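Local coordinates for mycosin-1 (Mycobacterium smegmatis, PDB 4KB5), which is a membrane-anchored subtilisin-like serine protease that cleaves EspB and may help regulate ESX-1 type VII secretion and virulence, at residues P363-A366 with L367-I371; I191-T194 with S195-A198; R112-P115 with T116-F119. One frame throughout, in Å; residues are numbered along the deposited sequence.

Contact 1: P363-A366 with L367-I371; sequences PVAA and LTWEI
A365 and W369 meet one helical turn apart, with the methyl of A365 over one face of the indole. A365 CB lies 3.8 Å from the centroid of the W369 five-membered ring, only 19° off the ring normal, which makes a CH-pi contact. It sits off-centre, nearest NE1. W369 reaches back this way because its CG is anti to the carbonyl carbon (chi1 -75°). The backbone draws the same two residues together. W369 N bonds to A365 O at 2.9 Å, nearly straight and in the carbonyl plane. T368 N reaches the same A365 O at 3.1 Å, from well above the carbonyl plane. One carbonyl thus holds two successive amides as helix 363-368 runs out into loop. It is the last helix of the model and packs against helices 52-55 and 311-328 of this subtilisin-like fold. On its tight side L367 is buried against A55 and L324, with its CG 3.4 Å from P363 O. A366 and P363 both press on L321. The other side is looser. V364 and T368 are partly exposed, and W369 is exposed although it also touches T344. Here the hydroxyl of T368 turns back on the helix: OG1 donates to V364 O at 2.7 Å, approaching from above the carbonyl plane. Its first torsion (57°) places OG1 between the backbone N and the carbonyl carbon, within reach of that oxygen.

Contact 2: I191-T194 with S195-A198; sequences IDET and SLGA
E193 O accepts from G197 N at 3.2 Å, opening the first turn of helix 194-206. E193 is at the N-cap position, and D192 before it makes an Asx turn. The G197 bond is nearly linear, and the N-H comes close to the line of the carbonyl. L196 N also reaches E193 O, but weakly. One residue on, A198 N bonds to T194 O at 3.1 Å, tilted out of the carbonyl plane. The side chains of E193 and L196 lie alongside each other and point the same way, with OE2 4.1 Å from CD2 of L196.

The next shell fixes these groups. D192 OD1 accepts twice from T194. T194 N meets D192 OD1 almost end-on at 3.1 Å. T194 OG1 reaches the syn lone pair of D192 OD1 at 2.7 Å, helped by a first torsion of 53° that keeps OG1 on the same side as the amide. The carboxylate of E193 is buried but well supplied: OE1 bonds to Y185 OH, and OE2 to Y251 OH, S247 OG and W250 NE1. If these groups donate, as is likely, they would favour an ionised E193. Further out, L196 packs on L162 of helix 154-171, while S195 and A198 touch P13 and V12, consistent with the wrapping N-terminal extension. At the helix start a water accepts from S195 N at 2.9 Å and donates to D192 O.

Contact 3: R112-P115 with T116-F119; sequences RPSP and TDGF
S114 CB stands above one face of the D117 carboxylate, displaced past its oxygen end; OD2 of D117 is the nearer oxygen, 3.6 Å from S114 CB. D117 OD1 accepts from F119 N at 2.8 Å through its anti lone pair, which closes an Asx turn. OD2 is in a salt bridge with R78 NH1. A first torsion of 65° sets CG of D117 between its backbone N and carbonyl carbon, and this swings the carboxylate in toward S114. The other charged flat group, the guanidinium of R112, is turned away from the turn: NH1 bonds to G110 O and NH2 to V126 O.

Between these groups the chain reverses. S114 to D117 form a type I beta turn in the loop that joins helix 102-110 to strand 127-132 of the parallel subtilase sheet. The hydroxyls of S114 and T116 meet over one face of this turn. S114 OG and T116 OG1 are 3.0 Å apart and hydrogen-bonded; either may be the donor. S114 OG stands anti to its own backbone N (chi1 163°), which carries it forward to T116. On the other face, S114 O and D117 O are 3.1 Å apart and, as two acceptors, do not bond. A water bridges the two arms. It accepts from S114 N at 2.9 Å and lies 2.8 Å from both D117 O and F119 O; it cannot serve every nearby acceptor at once.

R78 also bonds to R112 O through NE, so one arginine holds both arms of the loop. Its charge beside OD2, together with the amide at OD1, would favour an ionised D117.

The chain reaches contact 3 first, at 112-119, where the loop between helix 102-110 and strand 127-132 turns back on itself. Contact 2 follows at 191-198, where the loop after strand 183-186 becomes helix 194-206. Contact 1, at 363-371, comes last and ends the final helix of the model. The three are in series, so none nests in or crosses another. Contacts 2 and 3 lie on opposite sides of the chain's centre, with centres about 42 Å apart. Early chain meets both: the N-terminal extension touches contact 2, while F40 and R43 bond to G118 in contact 3. Contact 1 instead lies among helices 52-55, 311-328 and 334-343.

Contact 1: P363-A366 with L367-I371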
ATOM      1  N   PRO A 363       9.509  -8.569 -11.414  1.00 30.26           N
ATOM      2  CA  PRO A 363      10.689  -7.815 -11.006  1.00 29.88           C
ATOM      3  C   PRO A 363      11.877  -7.923 -11.963  1.00 30.70           C
ATOM      4  O   PRO A 363      12.483  -6.911 -12.300  1.00 29.81           O
ATOM      5  CB  PRO A 363      11.037  -8.433  -9.642  1.00 28.26           C
ATOM      6  CG  PRO A 363       9.714  -8.862  -9.094  1.00 28.91           C
ATOM      7  CD  PRO A 363       8.959  -9.371 -10.299  1.00 29.66           C
ATOM      8  N   VAL A 364      12.220  -9.135 -12.388  1.00 31.56           N
ATOM      9  CA  VAL A 364      13.350  -9.299 -13.308  1.00 32.65           C
ATOM     10  C   VAL A 364      13.095  -8.515 -14.597  1.00 31.39           C
ATOM     11  O   VAL A 364      13.978  -7.803 -15.084  1.00 31.80           O
ATOM     12  CB  VAL A 364      13.679 -10.792 -13.575  1.00 33.69           C
ATOM     13  CG1 VAL A 364      14.712 -10.927 -14.683  1.00 33.87           C
ATOM     14  CG2 VAL A 364      14.214 -11.431 -12.291  1.00 33.13           C
ATOM     15  N   ALA A 365      11.875  -8.607 -15.107  1.00 30.29           N
ATOM     16  CA  ALA A 365      11.516  -7.875 -16.329  1.00 32.96           C
ATOM     17  C   ALA A 365      11.556  -6.367 -16.088  1.00 33.31           C
ATOM     18  O   ALA A 365      12.165  -5.631 -16.878  1.00 32.93           O
ATOM     19  CB  ALA A 365      10.153  -8.308 -16.834  1.00 31.43           C
ATOM     20  N   ALA A 366      10.944  -5.916 -14.983  1.00 31.51           N
ATOM     21  CA  ALA A 366      10.988  -4.478 -14.602  1.00 30.75           C
ATOM     22  C   ALA A 366      12.401  -3.913 -14.523  1.00 30.07           C
ATOM     23  O   ALA A 366      12.627  -2.729 -14.786  1.00 27.87           O
ATOM     24  CB  ALA A 366      10.247  -4.228 -13.293  1.00 28.02           C
ATOM     25  N   LEU A 367      13.354  -4.760 -14.162  1.00 29.91           N
ATOM     26  CA  LEU A 367      14.717  -4.294 -13.955  1.00 31.06           C
ATOM     27  C   LEU A 367      15.611  -4.405 -15.192  1.00 32.73           C
ATOM     28  O   LEU A 367      16.705  -3.839 -15.212  1.00 34.13           O
ATOM     29  CB  LEU A 367      15.345  -5.021 -12.753  1.00 31.15           C
ATOM     30  CG  LEU A 367      14.784  -4.638 -11.370  1.00 32.22           C
ATOM     31  CD1 LEU A 367      15.089  -5.705 -10.322  1.00 32.91           C
ATOM     32  CD2 LEU A 367      15.293  -3.279 -10.913  1.00 30.32           C
ATOM     33  N   THR A 368      15.151  -5.118 -16.218  1.00 34.78           N
ATOM     34  CA  THR A 368      16.007  -5.442 -17.377  1.00 37.69           C
ATOM     35  C   THR A 368      15.451  -5.032 -18.752  1.00 37.68           C
ATOM     36  O   THR A 368      16.232  -4.716 -19.637  1.00 38.45           O
ATOM     37  CB  THR A 368      16.379  -6.951 -17.430  1.00 37.22           C
ATOM     38  OG1 THR A 368      15.182  -7.735 -17.446  1.00 38.00           O
ATOM     39  CG2 THR A 368      17.213  -7.366 -16.234  1.00 36.35           C
ATOM     40  N   TRP A 369      14.130  -5.040 -18.943  1.00 39.27           N
ATOM     41  CA  TRP A 369      13.548  -4.694 -20.260  1.00 40.51           C
ATOM     42  C   TRP A 369      13.876  -3.287 -20.672  1.00 43.17           C
ATOM     43  O   TRP A 369      13.941  -2.371 -19.830  1.00 40.42           O
ATOM     44  CB  TRP A 369      12.032  -4.864 -20.292  1.00 41.13           C
ATOM     45  CG  TRP A 369      11.519  -6.287 -20.364  1.00 45.59           C
ATOM     46  CD1 TRP A 369      12.184  -7.455 -20.001  1.00 44.50           C
ATOM     47  CD2 TRP A 369      10.177  -6.734 -20.787  1.00 47.22           C
ATOM     48  NE1 TRP A 369      11.387  -8.552 -20.191  1.00 45.82           N
ATOM     49  CE2 TRP A 369      10.170  -8.193 -20.653  1.00 48.19           C
ATOM     50  CE3 TRP A 369       9.032  -6.094 -21.262  1.00 50.59           C
ATOM     51  CZ2 TRP A 369       9.057  -8.960 -20.980  1.00 51.52           C
ATOM     52  CZ3 TRP A 369       7.912  -6.881 -21.587  1.00 52.58           C
ATOM     53  CH2 TRP A 369       7.928  -8.279 -21.448  1.00 53.60           C
ATOM     54  N   GLU A 370      14.081  -3.104 -21.976  1.00 41.91           N
ATOM     55  CA  GLU A 370      14.255  -1.777 -22.545  1.00 43.58           C
ATOM     56  C   GLU A 370      12.931  -1.359 -23.165  1.00 45.00           C
ATOM     57  O   GLU A 370      12.409  -2.022 -24.077  1.00 42.85           O
ATOM     58  CB  GLU A 370      15.374  -1.767 -23.583  1.00 47.82           C
ATOM     59  CG  GLU A 370      16.161  -0.467 -23.633  0.88 50.76           C
ATOM     60  CD  GLU A 370      16.807  -0.225 -24.984  0.08 52.55           C
ATOM     61  OE1 GLU A 370      16.858   0.945 -25.408  0.79 56.60           O
ATOM     62  OE2 GLU A 370      17.254  -1.197 -25.628  0.99 53.86           O
ATOM     63  N   ILE A 371      12.366  -0.277 -22.637  1.00 44.84           N
ATOM     64  CA  ILE A 371      11.070   0.221 -23.093  1.00 44.13           C
ATOM     65  C   ILE A 371      11.103   1.752 -23.192  1.00 45.36           C
ATOM     66  O   ILE A 371      11.972   2.385 -22.592  1.00 43.00           O
ATOM     67  CB  ILE A 371       9.912  -0.211 -22.151  1.00 44.55           C
ATOM     68  CG1 ILE A 371      10.112   0.381 -20.743  1.00 42.57           C
ATOM     69  CG2 ILE A 371       9.727  -1.733 -22.153  1.00 44.14           C
ATOM     70  CD1 ILE A 371       9.011   0.063 -19.749  1.00 44.15           C
TER

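Contact 2: I191-T194 with S195-A198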
ATOM      1  N   ILE A 191     -17.388  12.215   1.240  1.00 48.48           N
ATOM      2  CA  ILE A 191     -16.430  12.740   2.205  1.00 43.38           C
ATOM      3  C   ILE A 191     -15.553  13.775   1.504  1.00 42.73           C
ATOM      4  O   ILE A 191     -15.159  13.583   0.359  1.00 41.90           O
ATOM      5  CB  ILE A 191     -15.554  11.604   2.800  1.00 41.31           C
ATOM      6  CG1 ILE A 191     -16.376  10.757   3.774  1.00 40.61           C
ATOM      7  CG2 ILE A 191     -14.306  12.156   3.483  1.00 39.34           C
ATOM      8  CD1 ILE A 191     -15.727   9.438   4.141  1.00 41.22           C
ATOM      9  N   ASP A 192     -15.255  14.876   2.181  1.00 40.00           N
ATOM     10  CA  ASP A 192     -14.325  15.848   1.628  1.00 42.98           C
ATOM     11  C   ASP A 192     -12.879  15.311   1.701  1.00 43.01           C
ATOM     12  O   ASP A 192     -12.247  15.331   2.766  1.00 43.27           O
ATOM     13  CB  ASP A 192     -14.469  17.190   2.350  1.00 43.10           C
ATOM     14  CG  ASP A 192     -13.579  18.267   1.774  1.00 46.61           C
ATOM     15  OD1 ASP A 192     -12.756  17.976   0.865  1.00 45.80           O
ATOM     16  OD2 ASP A 192     -13.698  19.421   2.244  1.00 49.08           O
ATOM     17  N   GLU A 193     -12.380  14.851   0.553  1.00 38.79           N
ATOM     18  CA  GLU A 193     -11.062  14.233   0.411  1.00 38.26           C
ATOM     19  C   GLU A 193     -10.059  15.163  -0.207  1.00 38.08           C
ATOM     20  O   GLU A 193      -8.989  14.709  -0.624  1.00 37.69           O
ATOM     21  CB  GLU A 193     -11.145  13.058  -0.561  1.00 38.91           C
ATOM     22  CG  GLU A 193     -11.590  11.749   0.014  1.00 38.16           C
ATOM     23  CD  GLU A 193     -11.198  10.583  -0.878  1.00 37.00           C
ATOM     24  OE1 GLU A 193     -11.945   9.578  -0.878  1.00 34.37           O
ATOM     25  OE2 GLU A 193     -10.157  10.681  -1.578  1.00 34.41           O
ATOM     26  N   THR A 194     -10.403  16.445  -0.330  1.00 36.47           N
ATOM     27  CA  THR A 194      -9.580  17.362  -1.108  1.00 34.99           C
ATOM     28  C   THR A 194      -8.159  17.493  -0.566  1.00 34.95           C
ATOM     29  O   THR A 194      -7.228  17.748  -1.335  1.00 33.09           O
ATOM     30  CB  THR A 194     -10.223  18.767  -1.282  1.00 38.90           C
ATOM     31  OG1 THR A 194     -10.585  19.293  -0.005  1.00 42.33           O
ATOM     32  CG2 THR A 194     -11.474  18.705  -2.152  1.00 39.38           C
ATOM     33  N   SER A 195      -7.981  17.334   0.748  1.00 33.02           N
ATOM     34  CA  SER A 195      -6.635  17.454   1.311  1.00 33.64           C
ATOM     35  C   SER A 195      -5.783  16.241   0.928  1.00 30.96           C
ATOM     36  O   SER A 195      -4.583  16.382   0.696  1.00 33.06           O
ATOM     37  CB  SER A 195      -6.648  17.660   2.838  1.00 32.03           C
ATOM     38  OG  SER A 195      -7.164  16.515   3.491  1.00 32.02           O
ATOM     39  N   LEU A 196      -6.408  15.072   0.826  1.00 31.10           N
ATOM     40  CA  LEU A 196      -5.688  13.844   0.424  1.00 31.61           C
ATOM     41  C   LEU A 196      -5.224  13.914  -1.028  1.00 31.47           C
ATOM     42  O   LEU A 196      -4.052  13.660  -1.323  1.00 32.84           O
ATOM     43  CB  LEU A 196      -6.535  12.591   0.663  1.00 29.81           C
ATOM     44  CG  LEU A 196      -5.889  11.231   0.330  1.00 29.18           C
ATOM     45  CD1 LEU A 196      -4.524  11.046   0.998  1.00 28.46           C
ATOM     46  CD2 LEU A 196      -6.831  10.101   0.716  1.00 29.15           C
ATOM     47  N   GLY A 197      -6.135  14.290  -1.931  1.00 33.54           N
ATOM     48  CA  GLY A 197      -5.774  14.496  -3.341  1.00 30.65           C
ATOM     49  C   GLY A 197      -4.653  15.511  -3.472  1.00 31.09           C
ATOM     50  O   GLY A 197      -3.707  15.318  -4.241  1.00 29.37           O
ATOM     51  N   ALA A 198      -4.740  16.600  -2.702  1.00 30.72           N
ATOM     52  CA  ALA A 198      -3.679  17.615  -2.731  1.00 30.27           C
ATOM     53  C   ALA A 198      -2.338  17.090  -2.174  1.00 28.95           C
ATOM     54  O   ALA A 198      -1.266  17.377  -2.717  1.00 30.05           O
ATOM     55  CB  ALA A 198      -4.126  18.869  -1.976  1.00 30.09           C
TER
HETATM   56  O   HOH W   1      -9.781  16.796   2.930  1.00 46.98           O

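Contact 3: R112-P115 with T116-F119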
ATOM      1  N   ARG A 112      16.192  -7.648   6.025  1.00 29.23           N
ATOM      2  CA  ARG A 112      17.537  -8.136   5.703  1.00 29.38           C
ATOM      3  C   ARG A 112      17.545  -9.671   5.671  1.00 29.53           C
ATOM      4  O   ARG A 112      16.661 -10.295   6.262  1.00 30.16           O
ATOM      5  CB  ARG A 112      18.572  -7.588   6.695  1.00 29.16           C
ATOM      6  CG  ARG A 112      19.096  -6.200   6.353  1.00 29.16           C
ATOM      7  CD  ARG A 112      18.019  -5.097   6.374  1.00 29.70           C
ATOM      8  NE  ARG A 112      18.652  -3.790   6.183  1.00 28.39           N
ATOM      9  CZ  ARG A 112      18.105  -2.721   5.606  1.00 29.22           C
ATOM     10  NH1 ARG A 112      16.865  -2.736   5.122  1.00 28.09           N
ATOM     11  NH2 ARG A 112      18.820  -1.610   5.523  1.00 29.46           N
ATOM     12  N   PRO A 113      18.503 -10.280   4.940  1.00 29.09           N
ATOM     13  CA  PRO A 113      18.630 -11.743   4.959  1.00 31.29           C
ATOM     14  C   PRO A 113      19.285 -12.230   6.276  1.00 33.78           C
ATOM     15  O   PRO A 113      19.769 -11.420   7.072  1.00 33.29           O
ATOM     16  CB  PRO A 113      19.546 -12.026   3.759  1.00 30.02           C
ATOM     17  CG  PRO A 113      20.412 -10.805   3.673  1.00 30.63           C
ATOM     18  CD  PRO A 113      19.505  -9.653   4.051  1.00 28.55           C
ATOM     19  N   SER A 114      19.286 -13.545   6.480  1.00 35.62           N
ATOM     20  CA  SER A 114      19.927 -14.195   7.622  1.00 37.76           C
ATOM     21  C   SER A 114      20.555 -15.527   7.182  1.00 41.43           C
ATOM     22  O   SER A 114      20.004 -16.222   6.313  1.00 38.07           O
ATOM     23  CB  SER A 114      18.885 -14.475   8.701  1.00 39.25           C
ATOM     24  OG  SER A 114      19.339 -15.423   9.645  1.00 42.87           O
ATOM     25  N   PRO A 115      21.686 -15.908   7.813  1.00 42.06           N
ATOM     26  CA  PRO A 115      22.286 -17.220   7.566  1.00 43.75           C
ATOM     27  C   PRO A 115      21.408 -18.403   7.991  1.00 42.70           C
ATOM     28  O   PRO A 115      21.626 -19.514   7.523  1.00 46.34           O
ATOM     29  CB  PRO A 115      23.566 -17.184   8.414  1.00 45.06           C
ATOM     30  CG  PRO A 115      23.292 -16.166   9.478  1.00 45.11           C
ATOM     31  CD  PRO A 115      22.474 -15.122   8.781  1.00 42.55           C
ATOM     32  N   THR A 116      20.407 -18.176   8.832  1.00 42.05           N
ATOM     33  CA  THR A 116      19.666 -19.295   9.416  1.00 42.04           C
ATOM     34  C   THR A 116      18.235 -19.483   8.927  1.00 40.46           C
ATOM     35  O   THR A 116      17.517 -20.347   9.444  1.00 39.63           O
ATOM     36  CB  THR A 116      19.615 -19.183  10.949  1.00 44.51           C
ATOM     37  OG1 THR A 116      19.011 -17.932  11.301  1.00 47.42           O
ATOM     38  CG2 THR A 116      21.019 -19.276  11.544  1.00 44.92           C
ATOM     39  N   ASP A 117      17.805 -18.679   7.956  1.00 38.86           N
ATOM     40  CA  ASP A 117      16.497 -18.888   7.315  1.00 37.36           C
ATOM     41  C   ASP A 117      16.499 -18.403   5.866  1.00 35.98           C
ATOM     42  O   ASP A 117      17.443 -17.753   5.421  1.00 35.39           O
ATOM     43  CB  ASP A 117      15.356 -18.238   8.116  1.00 37.77           C
ATOM     44  CG  ASP A 117      15.462 -16.708   8.167  1.00 39.79           C
ATOM     45  OD1 ASP A 117      15.284 -16.044   7.114  1.00 36.64           O
ATOM     46  OD2 ASP A 117      15.717 -16.173   9.275  1.00 39.30           O
ATOM     47  N   GLY A 118      15.437 -18.717   5.139  1.00 34.67           N
ATOM     48  CA  GLY A 118      15.353 -18.325   3.741  1.00 34.65           C
ATOM     49  C   GLY A 118      14.568 -17.050   3.453  1.00 34.75           C
ATOM     50  O   GLY A 118      14.280 -16.773   2.284  1.00 34.42           O
ATOM     51  N   PHE A 119      14.214 -16.272   4.484  1.00 33.07           N
ATOM     52  CA  PHE A 119      13.480 -15.019   4.224  1.00 33.10           C
ATOM     53  C   PHE A 119      14.409 -13.873   3.870  1.00 32.67           C
ATOM     54  O   PHE A 119      15.400 -13.640   4.553  1.00 30.06           O
ATOM     55  CB  PHE A 119      12.551 -14.582   5.364  1.00 34.23           C
ATOM     56  CG  PHE A 119      11.828 -13.288   5.071  1.00 34.47           C
ATOM     57  CD1 PHE A 119      12.433 -12.050   5.344  1.00 34.95           C
ATOM     58  CD2 PHE A 119      10.572 -13.298   4.477  1.00 33.34           C
ATOM     59  CE1 PHE A 119      11.782 -10.854   5.039  1.00 34.77           C
ATOM     60  CE2 PHE A 119       9.926 -12.108   4.166  1.00 34.81           C
ATOM     61  CZ  PHE A 119      10.526 -10.887   4.455  1.00 33.66           C
TER
HETATM   62  O   HOH W   2      17.724 -15.109   4.617  1.00 32.50           O